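Local atomic coordinates of digeranylgeranylglycerophospholipid reductase (Sulfolobus acidocaldarius, PDB entry 4OPC), a protein that uses an FAD cofactor to hydrogenate the double bonds of geranylgeranyl chains, turning unsaturated archaeols into the saturated archaeols of archaeal membrane lipids. Residues A[77-82]-A[86-91]; A[275-280]-A[435-440]. All coordinates share one frame; numbering follows the deposited sequence. Where two conformers were deposited one is given.

Contact 1: A[77-82]-A[86-91]. With PGT ((1S)-2-{[{[(2R)-2,3-dihydroxypropyl]oxy}(hydroxy)phosphoryl]oxy}-1-[(palmitoyloxy)methyl]ethyl stearate), chain C.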
ATOM      1  N   ILE A  77      -5.168 -14.108 -11.009  1.00 20.48           N
ATOM      2  CA  ILE A  77      -4.462 -14.654  -9.860  1.00 20.04           C
ATOM      3  C   ILE A  77      -4.996 -16.041  -9.528  1.00 21.83           C
ATOM      4  O   ILE A  77      -6.202 -16.277  -9.569  1.00 22.91           O
ATOM      5  CB  ILE A  77      -4.644 -13.758  -8.619  1.00 21.59           C
ATOM      6  CG1 ILE A  77      -4.041 -12.375  -8.867  1.00 24.23           C
ATOM      7  CG2 ILE A  77      -4.009 -14.397  -7.384  1.00 28.03           C
ATOM      8  CD1 ILE A  77      -4.205 -11.424  -7.698  1.00 26.89           C
ATOM      9  N   LYS A  78      -4.090 -16.967  -9.229  1.00 17.82           N
ATOM     10  CA  LYS A  78      -4.464 -18.273  -8.701  1.00 15.88           C
ATOM     11  C   LYS A  78      -4.148 -18.267  -7.211  1.00 17.63           C
ATOM     12  O   LYS A  78      -2.997 -18.077  -6.818  1.00 17.14           O
ATOM     13  CB  LYS A  78      -3.677 -19.379  -9.408  1.00 19.19           C
ATOM     14  CG  LYS A  78      -3.884 -19.457 -10.918  1.00 22.15           C
ATOM     15  CD  LYS A  78      -5.122 -20.227 -11.298  1.00 41.35           C
ATOM     16  CE  LYS A  78      -5.195 -20.408 -12.807  1.00 38.29           C
ATOM     17  NZ  LYS A  78      -6.390 -21.202 -13.205  1.00 40.48           N
ATOM     18  N   LEU A  79      -5.176 -18.455  -6.385  1.00 16.44           N
ATOM     19  CA  LEU A  79      -5.036 -18.443  -4.936  1.00 15.27           C
ATOM     20  C   LEU A  79      -5.102 -19.873  -4.405  1.00 13.22           C
ATOM     21  O   LEU A  79      -6.102 -20.564  -4.622  1.00 15.27           O
ATOM     22  CB  LEU A  79      -6.153 -17.596  -4.321  1.00 16.76           C
ATOM     23  CG  LEU A  79      -6.189 -17.537  -2.802  1.00 20.00           C
ATOM     24  CD1 LEU A  79      -5.013 -16.728  -2.322  1.00 22.78           C
ATOM     25  CD2 LEU A  79      -7.497 -16.928  -2.321  1.00 26.78           C
ATOM     26  N   TYR A  80      -4.052 -20.312  -3.717  1.00 14.04           N
ATOM     27  CA  TYR A  80      -3.921 -21.695  -3.272  1.00 13.46           C
ATOM     28  C   TYR A  80      -4.202 -21.868  -1.786  1.00 14.16           C
ATOM     29  O   TYR A  80      -3.702 -21.114  -0.950  1.00 15.42           O
ATOM     30  CB  TYR A  80      -2.497 -22.196  -3.528  1.00 15.68           C
ATOM     31  CG  TYR A  80      -2.110 -22.375  -4.973  1.00 13.42           C
ATOM     32  CD1 TYR A  80      -1.909 -21.277  -5.803  1.00 14.54           C
ATOM     33  CD2 TYR A  80      -1.877 -23.629  -5.495  1.00 17.47           C
ATOM     34  CE1 TYR A  80      -1.547 -21.438  -7.123  1.00 16.95           C
ATOM     35  CE2 TYR A  80      -1.507 -23.801  -6.817  1.00 18.15           C
ATOM     36  CZ  TYR A  80      -1.338 -22.701  -7.627  1.00 19.97           C
ATOM     37  OH  TYR A  80      -0.965 -22.877  -8.947  1.00 24.79           O
ATOM     38  N   SER A  81      -4.989 -22.886  -1.456  1.00 15.44           N
ATOM     39  CA  SER A  81      -5.195 -23.265  -0.063  1.00 14.46           C
ATOM     40  C   SER A  81      -3.885 -23.796   0.538  1.00 15.22           C
ATOM     41  O   SER A  81      -2.985 -24.219  -0.192  1.00 14.26           O
ATOM     42  CB  SER A  81      -6.265 -24.351   0.010  1.00 14.25           C
ATOM     43  OG  SER A  81      -5.811 -25.520  -0.649  1.00 14.37           O
ATOM     44  N   PRO A  82      -3.772 -23.783   1.873  1.00 14.52           N
ATOM     45  CA  PRO A  82      -2.573 -24.331   2.524  1.00 15.78           C
ATOM     46  C   PRO A  82      -2.210 -25.737   2.065  1.00 16.17           C
ATOM     47  O   PRO A  82      -1.029 -26.001   1.854  1.00 17.11           O
ATOM     48  CB  PRO A  82      -2.947 -24.306   4.004  1.00 16.41           C
ATOM     49  CG  PRO A  82      -3.825 -23.082   4.113  1.00 15.45           C
ATOM     50  CD  PRO A  82      -4.626 -23.046   2.822  1.00 15.36           C
ATOM     51  N   THR A  86      -7.024 -26.867  -3.149  1.00 17.17           N
ATOM     52  CA  THR A  86      -8.030 -25.998  -3.731  1.00 17.33           C
ATOM     53  C   THR A  86      -7.391 -24.711  -4.243  1.00 15.76           C
ATOM     54  O   THR A  86      -6.716 -24.002  -3.496  1.00 17.39           O
ATOM     55  CB  THR A  86      -9.143 -25.642  -2.721  1.00 17.04           C
ATOM     56  OG1 THR A  86      -9.681 -26.840  -2.144  1.00 18.46           O
ATOM     57  CG2 THR A  86     -10.251 -24.881  -3.421  1.00 20.14           C
ATOM     58  N   VAL A  87      -7.610 -24.421  -5.523  1.00 15.93           N
ATOM     59  CA  VAL A  87      -7.120 -23.197  -6.141  1.00 16.99           C
ATOM     60  C   VAL A  87      -8.306 -22.379  -6.626  1.00 18.90           C
ATOM     61  O   VAL A  87      -9.129 -22.867  -7.400  1.00 22.36           O
ATOM     62  CB  VAL A  87      -6.200 -23.495  -7.336  1.00 17.00           C
ATOM     63  CG1 VAL A  87      -5.764 -22.197  -8.008  1.00 19.75           C
ATOM     64  CG2 VAL A  87      -4.985 -24.275  -6.878  1.00 22.22           C
ATOM     65  N   TRP A  88      -8.405 -21.149  -6.141  1.00 19.33           N
ATOM     66  CA  TRP A  88      -9.406 -20.206  -6.611  1.00 20.91           C
ATOM     67  C   TRP A  88      -8.798 -19.307  -7.680  1.00 19.98           C
ATOM     68  O   TRP A  88      -7.703 -18.762  -7.502  1.00 22.82           O
ATOM     69  CB  TRP A  88      -9.928 -19.356  -5.453  1.00 21.06           C
ATOM     70  CG  TRP A  88     -10.903 -20.065  -4.540  1.00 22.61           C
ATOM     71  CD1 TRP A  88     -11.350 -21.356  -4.645  1.00 26.27           C
ATOM     72  CD2 TRP A  88     -11.542 -19.514  -3.383  1.00 20.59           C
ATOM     73  NE1 TRP A  88     -12.233 -21.633  -3.624  1.00 25.31           N
ATOM     74  CE2 TRP A  88     -12.371 -20.517  -2.842  1.00 23.01           C
ATOM     75  CE3 TRP A  88     -11.504 -18.260  -2.758  1.00 24.60           C
ATOM     76  CZ2 TRP A  88     -13.141 -20.312  -1.696  1.00 24.93           C
ATOM     77  CZ3 TRP A  88     -12.272 -18.058  -1.624  1.00 23.93           C
ATOM     78  CH2 TRP A  88     -13.080 -19.078  -1.108  1.00 27.96           C
ATOM     79  N   THR A  89      -9.495 -19.143  -8.794  1.00 24.38           N
ATOM     80  CA  THR A  89      -9.013 -18.275  -9.853  1.00 24.16           C
ATOM     81  C   THR A  89      -9.823 -16.989  -9.908  1.00 26.33           C
ATOM     82  O   THR A  89     -11.050 -17.029 -10.037  1.00 30.68           O
ATOM     83  CB  THR A  89      -9.079 -18.972 -11.217  1.00 27.49           C
ATOM     84  OG1 THR A  89      -8.271 -20.151 -11.185  1.00 32.37           O
ATOM     85  CG2 THR A  89      -8.568 -18.048 -12.312  1.00 29.15           C
ATOM     86  N   VAL A  90      -9.144 -15.851  -9.796  1.00 27.84           N
ATOM     87  CA  VAL A  90      -9.798 -14.568 -10.004  1.00 27.99           C
ATOM     88  C   VAL A  90      -9.148 -13.838 -11.176  1.00 34.41           C
ATOM     89  O   VAL A  90      -7.936 -13.627 -11.201  1.00 34.63           O
ATOM     90  CB  VAL A  90      -9.825 -13.700  -8.719  1.00 26.50           C
ATOM     91  CG1 VAL A  90     -10.645 -14.391  -7.640  1.00 39.66           C
ATOM     92  CG2 VAL A  90      -8.423 -13.417  -8.208  1.00 33.76           C
ATOM     93  N   ASN A  91      -9.960 -13.481 -12.163  1.00 32.42           N
ATOM     94  CA  ASN A  91      -9.449 -12.845 -13.371  1.00 33.12           C
ATOM     95  C   ASN A  91      -9.423 -11.329 -13.256  1.00 34.52           C
ATOM     96  O   ASN A  91     -10.274 -10.732 -12.599  1.00 33.71           O
ATOM     97  CB  ASN A  91     -10.270 -13.273 -14.586  1.00 34.75           C
ATOM     98  CG  ASN A  91     -10.139 -14.752 -14.882  1.00 41.09           C
ATOM     99  OD1 ASN A  91      -9.034 -15.281 -14.984  1.00 41.44           O
ATOM    100  ND2 ASN A  91     -11.270 -15.431 -15.011  1.00 49.58           N
TER
HETATM  101  C48 PGT C 502      -3.135 -11.182   5.162  1.00 35.70           C
HETATM  102  C47 PGT C 502      -2.837  -9.710   5.359  1.00 36.57           C
HETATM  103  C46 PGT C 502      -1.398  -9.433   4.976  1.00 40.41           C
HETATM  104  C45 PGT C 502      -1.158  -9.898   3.553  1.00 37.95           C
HETATM  105  C44 PGT C 502      -0.026  -9.116   2.921  1.00 33.93           C
HETATM  106  C43 PGT C 502       1.218  -9.982   2.835  1.00 29.17           C
HETATM  107  C42 PGT C 502       2.368  -9.123   2.359  1.00 37.45           C
HETATM  108  C41 PGT C 502       2.084  -8.722   0.934  1.00 37.56           C
HETATM  109  C40 PGT C 502       3.373  -8.467   0.193  1.00 26.52           C
HETATM  110  C39 PGT C 502       3.119  -8.779  -1.264  1.00 21.55           C
HETATM  111  C38 PGT C 502       1.973  -7.939  -1.766  1.00 21.64           C
HETATM  112  C37 PGT C 502       1.620  -8.385  -3.165  1.00 20.53           C
HETATM  113  C36 PGT C 502       0.546  -7.466  -3.693  1.00 23.04           C
HETATM  114  C35 PGT C 502      -0.087  -8.045  -4.937  1.00 24.29           C
HETATM  115  C34 PGT C 502      -1.116  -7.063  -5.463  1.00 27.05           C
HETATM  116  C33 PGT C 502      -2.015  -7.699  -6.500  1.00 40.05           C
HETATM  117  C32 PGT C 502      -2.364  -6.712  -7.597  1.00 44.73           C
HETATM  118  C31 PGT C 502      -3.484  -5.765  -7.195  1.00 74.75           C
HETATM  119  O31 PGT C 502      -3.285  -4.568  -7.297  1.00 62.53           O
HETATM  120  O2  PGT C 502      -4.728  -6.232  -6.704  1.00 90.64           O
HETATM  121  C2  PGT C 502      -5.813  -6.252  -7.613  1.00 59.88           C
HETATM  122  C1  PGT C 502      -6.480  -4.903  -7.781  1.00 38.86           C
HETATM  123  O3P PGT C 502      -5.782  -3.774  -7.293  1.00 47.77           O
HETATM  124  P   PGT C 502      -6.442  -2.936  -6.119  1.00 35.23           P
HETATM  125  O1P PGT C 502      -7.017  -3.973  -5.179  1.00 34.25           O
HETATM  126  O2P PGT C 502      -5.420  -2.071  -5.397  1.00 27.37           O
HETATM  127  O4P PGT C 502      -7.618  -1.988  -6.621  1.00 87.28           O
HETATM  128  C4  PGT C 502      -8.224  -2.124  -7.890  1.00 59.92           C
HETATM  129  C5  PGT C 502      -9.393  -1.176  -8.040  1.00 73.23           C
HETATM  130  O5  PGT C 502      -9.172  -0.330  -9.145  1.00 70.98           O
HETATM  131  C6  PGT C 502      -9.542  -0.354  -6.782  1.00 54.01           C
HETATM  132  O6  PGT C 502      -9.149   0.981  -6.999  1.00 42.32           O
HETATM  133  C3  PGT C 502      -6.934  -7.155  -7.130  1.00 60.42           C
HETATM  134  O3  PGT C 502      -6.575  -8.515  -7.074  1.00 58.66           O
HETATM  135  C11 PGT C 502      -7.212  -9.197  -6.019  1.00 52.27           C
HETATM  136  O11 PGT C 502      -8.396  -9.021  -5.812  1.00 49.31           O
HETATM  137  C12 PGT C 502      -6.419 -10.140  -5.138  1.00 47.25           C
HETATM  138  C13 PGT C 502      -7.343 -11.092  -4.407  1.00 38.70           C
HETATM  139  C14 PGT C 502      -6.516 -11.999  -3.520  1.00 51.67           C
HETATM  140  C15 PGT C 502      -6.510 -11.478  -2.099  1.00 52.48           C
HETATM  141  C16 PGT C 502      -5.802 -12.458  -1.186  1.00 39.09           C
HETATM  142  C17 PGT C 502      -6.687 -12.739   0.008  1.00 37.16           C
HETATM  143  C18 PGT C 502      -6.173 -13.935   0.781  1.00 49.04           C
HETATM  144  C19 PGT C 502      -7.221 -14.387   1.778  1.00 69.04           C
HETATM  145  C20 PGT C 502      -8.395 -15.035   1.068  1.00 63.92           C
HETATM  146  C21 PGT C 502      -8.580 -16.450   1.578  1.00 44.21           C
HETATM  147  C22 PGT C 502     -10.044 -16.836   1.553  1.00 44.62           C
HETATM  148  C23 PGT C 502     -10.278 -17.922   2.580  1.00 37.91           C
HETATM  149  C24 PGT C 502     -11.761 -18.141   2.784  1.00 47.78           C
HETATM  150  C25 PGT C 502     -12.096 -18.031   4.255  1.00 44.25           C
HETATM  151  C26 PGT C 502     -13.205 -17.018   4.452  1.00 36.43           C

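Contact 2: A[275-280]-A[435-440]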
ATOM      1  N   PRO A 275      -5.979   3.896   6.320  1.00 11.30           N
ATOM      2  CA  PRO A 275      -4.982   4.965   6.149  1.00 11.59           C
ATOM      3  C   PRO A 275      -4.798   5.809   7.410  1.00 11.20           C
ATOM      4  O   PRO A 275      -5.528   5.657   8.394  1.00 11.80           O
ATOM      5  CB  PRO A 275      -5.558   5.818   5.011  1.00 15.04           C
ATOM      6  CG  PRO A 275      -7.016   5.478   4.954  1.00 15.03           C
ATOM      7  CD  PRO A 275      -7.179   4.090   5.491  1.00 14.52           C
ATOM      8  N   LEU A 276      -3.802   6.695   7.387  1.00 12.23           N
ATOM      9  CA  LEU A 276      -3.672   7.703   8.433  1.00 11.95           C
ATOM     10  C   LEU A 276      -5.025   8.362   8.644  1.00 13.03           C
ATOM     11  O   LEU A 276      -5.691   8.715   7.673  1.00 14.58           O
ATOM     12  CB  LEU A 276      -2.712   8.799   7.971  1.00 16.35           C
ATOM     13  CG  LEU A 276      -1.220   8.823   8.280  1.00 33.34           C
ATOM     14  CD1 LEU A 276      -0.694  10.229   7.973  1.00 15.59           C
ATOM     15  CD2 LEU A 276      -0.889   8.417   9.701  1.00 18.31           C
ATOM     16  N   TYR A 277      -5.433   8.531   9.900  1.00 12.75           N
ATOM     17  CA  TYR A 277      -6.747   9.099  10.191  1.00 12.88           C
ATOM     18  C   TYR A 277      -6.964  10.439   9.499  1.00 14.97           C
ATOM     19  O   TYR A 277      -8.055  10.699   8.985  1.00 15.60           O
ATOM     20  CB  TYR A 277      -6.972   9.218  11.692  1.00 14.44           C
ATOM     21  CG  TYR A 277      -7.332   7.909  12.346  1.00 15.65           C
ATOM     22  CD1 TYR A 277      -8.373   7.133  11.853  1.00 16.87           C
ATOM     23  CD2 TYR A 277      -6.627   7.437  13.444  1.00 19.47           C
ATOM     24  CE1 TYR A 277      -8.720   5.936  12.461  1.00 17.80           C
ATOM     25  CE2 TYR A 277      -6.969   6.234  14.052  1.00 17.80           C
ATOM     26  CZ  TYR A 277      -8.006   5.497  13.543  1.00 16.39           C
ATOM     27  OH  TYR A 277      -8.359   4.299  14.137  1.00 21.03           O
ATOM     28  N   THR A 278      -5.929  11.279   9.483  1.00 13.04           N
ATOM     29  CA  THR A 278      -5.882  12.375   8.524  1.00 13.81           C
ATOM     30  C   THR A 278      -4.583  12.334   7.742  1.00 11.98           C
ATOM     31  O   THR A 278      -3.500  12.136   8.313  1.00 12.55           O
ATOM     32  CB  THR A 278      -6.086  13.771   9.152  1.00 12.97           C
ATOM     33  OG1 THR A 278      -5.975  14.752   8.112  1.00 12.84           O
ATOM     34  CG2 THR A 278      -5.039  14.068  10.220  1.00 14.30           C
ATOM     35  N   MET A 279      -4.701  12.529   6.433  1.00 11.39           N
ATOM     36  CA  MET A 279      -3.558  12.595   5.533  1.00 10.70           C
ATOM     37  C   MET A 279      -3.233  14.048   5.209  1.00 11.58           C
ATOM     38  O   MET A 279      -2.376  14.326   4.367  1.00 12.50           O
ATOM     39  CB  MET A 279      -3.846  11.800   4.253  1.00 11.40           C
ATOM     40  CG  MET A 279      -4.064  10.311   4.553  1.00 14.18           C
ATOM     41  SD  MET A 279      -4.805   9.399   3.175  1.00 15.20           S
ATOM     42  CE  MET A 279      -3.373   9.071   2.172  1.00 16.18           C
ATOM     43  N   ALA A 280      -3.889  14.978   5.904  1.00 11.52           N
ATOM     44  CA  ALA A 280      -3.670  16.413   5.692  1.00 11.21           C
ATOM     45  C   ALA A 280      -3.545  17.146   7.016  1.00 12.22           C
ATOM     46  O   ALA A 280      -4.285  16.862   7.962  1.00 13.05           O
ATOM     47  CB  ALA A 280      -4.821  17.016   4.886  1.00 13.74           C
ATOM     48  N   GLY A 435     -11.379  14.228  15.923  1.00 21.10           N
ATOM     49  CA  GLY A 435     -11.180  13.524  17.176  1.00 22.43           C
ATOM     50  C   GLY A 435     -12.323  12.602  17.558  1.00 24.16           C
ATOM     51  O   GLY A 435     -12.116  11.425  17.872  1.00 25.19           O
ATOM     52  N   SER A 436     -13.541  13.129  17.536  1.00 25.35           N
ATOM     53  CA  SER A 436     -14.691  12.317  17.920  1.00 24.69           C
ATOM     54  C   SER A 436     -14.902  11.162  16.942  1.00 23.84           C
ATOM     55  O   SER A 436     -15.249  10.056  17.348  1.00 26.52           O
ATOM     56  CB  SER A 436     -15.957  13.171  18.056  1.00 29.76           C
ATOM     57  OG  SER A 436     -16.264  13.838  16.845  1.00 36.27           O
ATOM     58  N   TRP A 437     -14.666  11.414  15.659  1.00 22.09           N
ATOM     59  CA  TRP A 437     -14.790  10.374  14.645  1.00 21.74           C
ATOM     60  C   TRP A 437     -13.727   9.291  14.838  1.00 19.47           C
ATOM     61  O   TRP A 437     -14.041   8.092  14.813  1.00 20.18           O
ATOM     62  CB  TRP A 437     -14.698  10.999  13.255  1.00 20.81           C
ATOM     63  CG  TRP A 437     -14.661  10.011  12.130  1.00 17.58           C
ATOM     64  CD1 TRP A 437     -15.734   9.440  11.499  1.00 19.11           C
ATOM     65  CD2 TRP A 437     -13.495   9.483  11.498  1.00 16.94           C
ATOM     66  NE1 TRP A 437     -15.296   8.597  10.504  1.00 18.03           N
ATOM     67  CE2 TRP A 437     -13.927   8.601  10.486  1.00 15.57           C
ATOM     68  CE3 TRP A 437     -12.125   9.688  11.674  1.00 16.36           C
ATOM     69  CZ2 TRP A 437     -13.037   7.908   9.665  1.00 16.37           C
ATOM     70  CZ3 TRP A 437     -11.243   9.000  10.861  1.00 17.27           C
ATOM     71  CH2 TRP A 437     -11.702   8.121   9.871  1.00 14.91           C
ATOM     72  N   ARG A 438     -12.480   9.712  15.045  1.00 17.91           N
ATOM     73  CA  ARG A 438     -11.385   8.781  15.294  1.00 19.21           C
ATOM     74  C   ARG A 438     -11.684   7.869  16.489  1.00 20.19           C
ATOM     75  O   ARG A 438     -11.397   6.668  16.442  1.00 20.12           O
ATOM     76  CB  ARG A 438     -10.077   9.553  15.512  1.00 23.02           C
ATOM     77  CG  ARG A 438      -8.859   8.690  15.817  1.00 23.57           C
ATOM     78  CD  ARG A 438      -7.606   9.559  15.972  1.00 22.56           C
ATOM     79  NE  ARG A 438      -7.770  10.521  17.057  1.00 31.65           N
ATOM     80  CZ  ARG A 438      -7.490  11.820  16.977  1.00 28.20           C
ATOM     81  NH1 ARG A 438      -7.006  12.349  15.858  1.00 25.42           N
ATOM     82  NH2 ARG A 438      -7.689  12.598  18.031  1.00 30.96           N
ATOM     83  N   ARG A 439     -12.257   8.428  17.551  1.00 21.31           N
ATOM     84  CA  ARG A 439     -12.573   7.629  18.725  0.62 22.06           C
ATOM     85  C   ARG A 439     -13.652   6.590  18.407  1.00 25.45           C
ATOM     86  O   ARG A 439     -13.599   5.465  18.897  1.00 23.63           O
ATOM     87  CB  ARG A 439     -12.958   8.519  19.912  0.62 28.65           C
ATOM     88  CG  ARG A 439     -11.789   9.359  20.426  0.62 42.06           C
ATOM     89  CD  ARG A 439     -12.122  10.118  21.705  0.62 47.00           C
ATOM     90  NE  ARG A 439     -13.017  11.249  21.474  0.62 46.69           N
ATOM     91  CZ  ARG A 439     -12.610  12.475  21.162  0.62 32.96           C
ATOM     92  NH1 ARG A 439     -11.317  12.735  21.029  0.62 34.99           N
ATOM     93  NH2 ARG A 439     -13.497  13.444  20.974  0.62 33.75           N
ATOM     94  N   GLU A 440     -14.608   6.957  17.561  1.00 23.22           N
ATOM     95  CA  GLU A 440     -15.608   5.991  17.110  1.00 23.11           C
ATOM     96  C   GLU A 440     -14.965   4.833  16.351  1.00 20.42           C
ATOM     97  O   GLU A 440     -15.320   3.669  16.562  1.00 22.92           O
ATOM     98  CB  GLU A 440     -16.647   6.652  16.205  1.00 25.06           C
ATOM     99  CG  GLU A 440     -17.615   7.580  16.892  1.00 29.74           C
ATOM    100  CD  GLU A 440     -18.708   8.037  15.947  1.00 48.50           C
ATOM    101  OE1 GLU A 440     -18.546   9.103  15.318  1.00 51.50           O
ATOM    102  OE2 GLU A 440     -19.720   7.315  15.820  1.00 45.51           O
TER

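Contact 1: A[77-82]-A[86-91]
Ile-77 to Ser-81 pair with Val-90 to Thr-86 as the two arms of an antiparallel beta hairpin. The strand axes run at 157° and approach to 4.5 Å. Ile-77 with Val-90 and Leu-79 with Trp-88 are hydrogen-bonded pairs, each closed by two N-H to O bonds. Lys-78 with Thr-89 and Tyr-80 with Val-87 are the non-hydrogen-bonded pairs. Beyond them Ser-81 N binds Thr-86 O. The return bond, from Thr-86 N, goes to the side chain at Ser-81 OG (3.1 Å), which also bonds Asp-83 in the turn.

Lys-78, Tyr-80, Val-87 and Thr-89 share one face of the hairpin. Lys-78 bends at its second torsion (chi2 -83°), and its chain runs beside Thr-89 until NZ bonds OG1 at 3.0 Å. Val-87 puts CG2 over the Tyr-80 ring as a CH-pi contact, 3.8 Å from the centroid and displaced toward the CD2-CE2 side.

The other face carries Ile-77, Leu-79, Trp-88 and Val-90. It is largely apolar, and Ile-77 and Leu-79 on it meet the bound phospholipid. Ile-77 CD1 lies 3.6 Å from PGT C12, and Leu-79 CD2 lies 4.0 Å from PGT C20.

Strand 202-206 continues the sheet beyond Lys-78 and Tyr-80. Helix 374-383 packs on Leu-79 and Trp-88, and its Glu-374 accepts the backbone N-H of Thr-89.

Contact 2: A[275-280]-A[435-440]
The Tyr-277 ring has the aliphatic chain of Arg-438 across one face and meets the indole of Trp-437 obliquely at CD1. This is loop-to-helix packing: the loop between strands 261-271 and 280-281 sets one aromatic side chain against the C-terminal helix 434-452.

Over the face, Arg-438 CG makes a CH-pi contact, 3.7 Å from the ring centroid and 21° off the normal. It is displaced toward the CD2-CE2 side. The next carbon, CD, comes to 3.4 Å from Tyr-277 CD2. Arg-438 reaches the ring because its chain is extended through the first two torsions (chi1 179°) and turns only at the third. The guanidinium plane is inclined 61° to the ring, so the two flat groups do not stack.

The Tyr-277 ring and the six-membered ring of Trp-437 are nearly perpendicular, their centroids 5.8 Å apart. Trp-437 touches with the far end of its six-membered ring. Its NE1 is held by Leu-423 O, and Tyr-424 and Tyr-427 meet the indole edge-to-face. Tyr-277 OH bonds both Asp-442, one turn beyond Arg-438 on the helix, and Arg-274 in the loop. A leucine in place of Tyr-277 would probably leave Asp-442 and Arg-274 without their shared hydroxyl and strip Arg-438 CG of its aromatic face. The tightest touch between the tyrosine and the indole is CD1 of Tyr-277 on CZ3 of Trp-437, at 3.6 Å.

How the contacts relate
The two contacts belong to different parts of the monomer and do not touch. Their centres are 35 Å apart and their nearest atoms about 21 Å. Contact 1 is local in sequence, with three residues between its segments. Contact 2 brings together segments with 154 residues between them, 97 of these helical, and ties the C-terminal helix to the body of the chain. Only contact 1 belongs to the lipid pocket. The side chain of Ile-77 is about 7 Å from that of His-298, which binds the lipid, and about 9 Å from the bound dihydroflavine-adenine dinucleotide. Contact 2 lies away from the annotated sites.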